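Side-chain contact in titin (Homo sapiens, PDB 6H4L), which serves as a giant structural protein of the muscle sarcomere, represented here by the Ig-like domain M4 of its M-band segment: residues A[41-45]-A[46-50]. Residues are numbered along the deposited sequence; the frame is centred on the assembly and turned at random.
Sequences KWYHN and GVELQ
Lys41 meets Glu48 in a long salt bridge, NZ to OE2 3.5 Å; the lysine chain runs straight until chi4 (-58°) bends the ammonium back, and its CD also lies 3.6 Å from that OE2. Trp42 contributes mainly backbone: Leu49 N donates to its O at 2.8 Å in a nearly straight bond (176° at the hydrogen), while one water accepts from Trp42 N and donates to Leu49 O. The Trp42 indole turns inward, onto Leu66 and Ala81. Tyr43 and Glu48 form an antiparallel non-hydrogen-bonded pair, and the CD1–CE1 side of the tyrosine ring lies obliquely against the Glu48 backbone and CB, Tyr43 CE1 to Glu48 CB 3.8 Å. Strands 39-44 and 47-48 form a beta hairpin with a two-residue loop, a type I' turn, at the margin of one sheet of an I-set immunoglobulin sandwich. His44 closes it: its N reaches Val47 O at 2.9 Å, and Val47 N returns to His44 O at 3.0 Å from well above the carbonyl plane (59°). His44 CB packs on Leu49 CD2 at 3.7 Å; with CG anti to the backbone N, the imidazole leads off to stack on Tyr79 and bond Ser76 O. Asn45 and Gly46 take the turn's positive phi angles.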
loop_
_atom_site.group_PDB
_atom_site.type_symbol
_atom_site.label_atom_id
_atom_site.label_comp_id
_atom_site.label_asym_id
_atom_site.label_seq_id
_atom_site.Cartn_x
_atom_site.Cartn_y
_atom_site.Cartn_z
ATOM N N LYS A 41 -1.076 2.721 7.117
ATOM C CA LYS A 41 0.356 2.473 7.286
ATOM C C LYS A 41 0.822 1.462 6.250
ATOM O O LYS A 41 0.083 0.545 5.900
ATOM C CB LYS A 41 0.658 1.962 8.698
ATOM C CG LYS A 41 0.371 2.983 9.781
ATOM C CD LYS A 41 0.801 2.454 11.143
ATOM C CE LYS A 41 0.508 3.459 12.249
ATOM N NZ LYS A 41 1.183 4.757 11.989
ATOM N N TRP A 42 2.057 1.632 5.771
ATOM C CA TRP A 42 2.604 0.739 4.766
ATOM C C TRP A 42 3.822 0.030 5.319
ATOM O O TRP A 42 4.570 0.616 6.090
ATOM C CB TRP A 42 3.025 1.538 3.536
ATOM C CG TRP A 42 1.877 1.975 2.649
ATOM C CD1 TRP A 42 1.216 3.166 2.687
ATOM C CD2 TRP A 42 1.314 1.230 1.566
ATOM N NE1 TRP A 42 0.246 3.201 1.698
ATOM C CE2 TRP A 42 0.292 2.023 0.998
ATOM C CE3 TRP A 42 1.570 -0.032 1.020
ATOM C CZ2 TRP A 42 -0.455 1.592 -0.107
ATOM C CZ3 TRP A 42 0.826 -0.455 -0.060
ATOM C CH2 TRP A 42 -0.183 0.346 -0.602
ATOM N N TYR A 43 4.006 -1.223 4.916
ATOM C CA TYR A 43 5.116 -2.041 5.404
ATOM C C TYR A 43 5.813 -2.748 4.257
ATOM O O TYR A 43 5.186 -3.108 3.262
ATOM C CB TYR A 43 4.598 -3.093 6.397
ATOM C CG TYR A 43 3.901 -2.507 7.594
ATOM C CD1 TYR A 43 4.557 -2.368 8.809
ATOM C CD2 TYR A 43 2.573 -2.094 7.510
ATOM C CE1 TYR A 43 3.916 -1.821 9.910
ATOM C CE2 TYR A 43 1.928 -1.546 8.604
ATOM C CZ TYR A 43 2.600 -1.417 9.797
ATOM O OH TYR A 43 1.958 -0.873 10.888
ATOM N N HIS A 44 7.128 -2.927 4.395
ATOM C CA HIS A 44 7.905 -3.745 3.472
ATOM C C HIS A 44 8.556 -4.874 4.271
ATOM O O HIS A 44 9.314 -4.628 5.213
ATOM C CB HIS A 44 8.975 -2.899 2.778
ATOM C CG HIS A 44 9.873 -3.679 1.861
ATOM N ND1 HIS A 44 11.185 -3.323 1.631
ATOM C CD2 HIS A 44 9.645 -4.781 1.105
ATOM C CE1 HIS A 44 11.729 -4.177 0.780
ATOM N NE2 HIS A 44 10.820 -5.076 0.453
ATOM N N ASN A 45 8.233 -6.114 3.912
ATOM C CA ASN A 45 8.628 -7.270 4.715
ATOM C C ASN A 45 8.466 -7.062 6.230
ATOM O O ASN A 45 9.351 -7.401 7.016
ATOM C CB ASN A 45 10.061 -7.694 4.376
ATOM C CG ASN A 45 10.202 -8.157 2.939
ATOM O OD1 ASN A 45 9.302 -8.788 2.386
ATOM N ND2 ASN A 45 11.337 -7.847 2.326
ATOM N N GLY A 46 7.333 -6.490 6.633
ATOM C CA GLY A 46 7.008 -6.379 8.044
ATOM C C GLY A 46 7.516 -5.129 8.733
ATOM O O GLY A 46 7.239 -4.913 9.915
ATOM N N VAL A 47 8.251 -4.299 8.000
ATOM C CA VAL A 47 8.852 -3.104 8.586
ATOM C C VAL A 47 8.163 -1.863 8.043
ATOM O O VAL A 47 8.011 -1.714 6.832
ATOM C CB VAL A 47 10.347 -3.017 8.261
ATOM C CG1 VAL A 47 10.966 -1.801 8.934
ATOM C CG2 VAL A 47 11.056 -4.283 8.710
ATOM N N GLU A 48 7.743 -0.971 8.933
ATOM C CA GLU A 48 6.993 0.199 8.493
ATOM C C GLU A 48 7.818 1.084 7.566
ATOM O O GLU A 48 8.993 1.370 7.832
ATOM C CB GLU A 48 6.462 1.012 9.678
ATOM C CG GLU A 48 5.576 2.177 9.240
ATOM C CD GLU A 48 4.830 2.830 10.388
ATOM O OE1 GLU A 48 5.045 2.423 11.548
ATOM O OE2 GLU A 48 4.019 3.746 10.122
ATOM N N LEU A 49 7.197 1.487 6.460
ATOM C CA LEU A 49 7.817 2.382 5.494
ATOM C C LEU A 49 7.553 3.838 5.859
ATOM O O LEU A 49 6.452 4.196 6.277
ATOM C CB LEU A 49 7.287 2.110 4.082
ATOM C CG LEU A 49 7.707 0.816 3.382
ATOM C CD1 LEU A 49 6.901 0.641 2.102
ATOM C CD2 LEU A 49 9.208 0.826 3.076
ATOM N N GLN A 50 8.584 4.663 5.703
ATOM C CA GLN A 50 8.444 6.102 5.830
ATOM C C GLN A 50 8.637 6.716 4.453
ATOM O O GLN A 50 9.354 6.162 3.617
ATOM C CB GLN A 50 9.501 6.657 6.788
ATOM C CG GLN A 50 9.202 6.413 8.258
ATOM C CD GLN A 50 8.020 7.228 8.749
ATOM O OE1 GLN A 50 6.870 6.795 8.658
ATOM N NE2 GLN A 50 8.298 8.419 9.268
HETATM O O HOH W 1 3.635 3.919 6.839
#